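Local coordinates for sugar ABC transporter substrate-binding protein, BlMnBP1 (Bifidobacterium animalis subsp. lactis ATCC 27673, PDB 6I5R) that binds beta-manno-oligosaccharides such as mannobiose as the solute-binding component of an ABC transporter, probably delivering them for uptake, at residues G209-D214 and F305-D310. Numbering follows the deposited sequence.
Sequences GNATGD and FPITVD
Asn210 and Ala211 bring a one-turn helix, 209-212, against the loop that joins strands 300-304 and 314-325 in this periplasmic-binding-protein fold. The carboxamide of Asn210 brings ND2 to 4.3 Å from Phe305 CB, while OD1 accepts from the backbone N of Thr316. The carbonyl of Asn210 meets the loop through a water, which reaches Asn210 O at 2.7 Å and Ile307 O at 2.8 Å. Next comes Ala211, whose CB packs on Ile307 CD1 at 3.8 Å, with Val243 of helix 239-252 touching both side chains. With Ile307 CG1 anti to the carbonyl carbon (chi1 -74°), the other branch, CG2, stands anti to the backbone N, near the carbonyl oxygens of Asn210 and Ala211. An alanine here, lacking CD1 and CG2, would probably open a gap beside Ala211 CB and leave that methyl without its partner in the loop. Thr212 faces away, its OG1 accepting from Asp214 N in an ST turn and also bonded to Ala208 O. Gly213 then leaves the helix with positive phi (70°), where a CB would run tightly into Val309. That valine sets its two methyls against the last carbonyls of the helix: CG2 lies 3.5 Å from Ala211 O, and CG1 lies 3.4 Å from Thr212 O.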
loop_
_atom_site.group_PDB
_atom_site.type_symbol
_atom_site.label_atom_id
_atom_site.label_comp_id
_atom_site.label_asym_id
_atom_site.label_seq_id
_atom_site.Cartn_x
_atom_site.Cartn_y
_atom_site.Cartn_z
ATOM N N GLY A 209 1.587 -2.377 12.804
ATOM C CA GLY A 209 0.372 -2.857 13.427
ATOM C C GLY A 209 0.169 -4.355 13.285
ATOM O O GLY A 209 -0.284 -5.011 14.222
ATOM N N ASN A 210 0.463 -4.908 12.098
ATOM C CA ASN A 210 0.214 -6.323 11.883
ATOM C C ASN A 210 1.093 -7.175 12.764
ATOM O O ASN A 210 0.666 -8.238 13.234
ATOM C CB ASN A 210 0.473 -6.728 10.445
ATOM C CG ASN A 210 -0.604 -6.291 9.540
ATOM O OD1 ASN A 210 -0.984 -5.126 9.543
ATOM N ND2 ASN A 210 -1.157 -7.248 8.785
ATOM N N ALA A 211 2.352 -6.777 12.923
ATOM C CA ALA A 211 3.302 -7.607 13.646
ATOM C C ALA A 211 3.334 -7.299 15.137
ATOM O O ALA A 211 3.906 -8.086 15.897
ATOM C CB ALA A 211 4.705 -7.458 13.053
ATOM N N THR A 212 2.710 -6.202 15.581
ATOM C CA THR A 212 2.814 -5.800 16.978
ATOM C C THR A 212 1.488 -5.622 17.688
ATOM O O THR A 212 1.484 -5.600 18.915
ATOM C CB THR A 212 3.579 -4.470 17.148
ATOM O OG1 THR A 212 2.819 -3.382 16.604
ATOM C CG2 THR A 212 4.957 -4.545 16.504
ATOM N N GLY A 213 0.395 -5.467 16.961
ATOM C CA GLY A 213 -0.878 -5.081 17.523
ATOM C C GLY A 213 -0.963 -3.651 18.022
ATOM O O GLY A 213 -1.999 -3.265 18.563
ATOM N N ASP A 214 0.072 -2.845 17.830
ATOM C CA ASP A 214 0.108 -1.503 18.404
ATOM C C ASP A 214 -0.107 -0.429 17.342
ATOM O O ASP A 214 0.772 -0.215 16.500
ATOM C CB ASP A 214 1.458 -1.321 19.097
ATOM C CG ASP A 214 1.634 0.029 19.740
ATOM O OD1 ASP A 214 0.689 0.822 19.742
ATOM O OD2 ASP A 214 2.749 0.273 20.265
ATOM N N PHE A 305 -1.824 -11.865 7.470
ATOM C CA PHE A 305 -0.434 -12.275 7.574
ATOM C C PHE A 305 -0.282 -13.171 8.800
ATOM O O PHE A 305 -0.888 -12.904 9.841
ATOM C CB PHE A 305 0.510 -11.060 7.691
ATOM C CG PHE A 305 1.988 -11.420 7.517
ATOM C CD1 PHE A 305 2.770 -11.752 8.616
ATOM C CD2 PHE A 305 2.573 -11.464 6.264
ATOM C CE1 PHE A 305 4.089 -12.115 8.469
ATOM C CE2 PHE A 305 3.898 -11.829 6.115
ATOM C CZ PHE A 305 4.662 -12.152 7.228
ATOM N N PRO A 306 0.514 -14.216 8.723
ATOM C CA PRO A 306 0.560 -15.207 9.821
ATOM C C PRO A 306 1.425 -14.805 11.010
ATOM O O PRO A 306 2.440 -15.409 11.319
ATOM C CB PRO A 306 1.096 -16.454 9.107
ATOM C CG PRO A 306 1.950 -15.890 7.995
ATOM C CD PRO A 306 1.297 -14.639 7.548
ATOM N N ILE A 307 0.996 -13.751 11.688
ATOM C CA ILE A 307 1.521 -13.393 12.995
ATOM C C ILE A 307 0.344 -13.261 13.945
ATOM O O ILE A 307 -0.704 -12.722 13.578
ATOM C CB ILE A 307 2.344 -12.085 12.957
ATOM C CG1 ILE A 307 3.709 -12.350 12.293
ATOM C CG2 ILE A 307 2.599 -11.543 14.349
ATOM C CD1 ILE A 307 4.594 -11.127 12.100
ATOM N N THR A 308 0.510 -13.808 15.140
ATOM C CA THR A 308 -0.449 -13.679 16.226
ATOM C C THR A 308 0.233 -12.953 17.376
ATOM O O THR A 308 1.363 -13.287 17.756
ATOM C CB THR A 308 -0.967 -15.044 16.666
ATOM O OG1 THR A 308 -1.563 -15.721 15.552
ATOM C CG2 THR A 308 -1.998 -14.895 17.783
ATOM N N VAL A 309 -0.440 -11.941 17.897
ATOM C CA VAL A 309 0.070 -11.116 18.986
ATOM C C VAL A 309 -0.798 -11.385 20.210
ATOM O O VAL A 309 -1.968 -10.981 20.237
ATOM C CB VAL A 309 0.063 -9.625 18.616
ATOM C CG1 VAL A 309 0.487 -8.759 19.780
ATOM C CG2 VAL A 309 1.003 -9.397 17.439
ATOM N N ASP A 310 -0.220 -12.031 21.227
ATOM C CA ASP A 310 -0.929 -12.307 22.478
ATOM C C ASP A 310 -2.303 -12.892 22.183
ATOM O O ASP A 310 -3.329 -12.459 22.726
ATOM C CB ASP A 310 -1.052 -11.033 23.316
ATOM C CG ASP A 310 -1.604 -11.278 24.708
ATOM O OD1 ASP A 310 -1.552 -12.429 25.201
ATOM O OD2 ASP A 310 -2.102 -10.301 25.300
HETATM O O HOH W 1 -1.357 -10.037 13.399
HETATM O O HOH W 2 -1.624 -10.090 10.418
#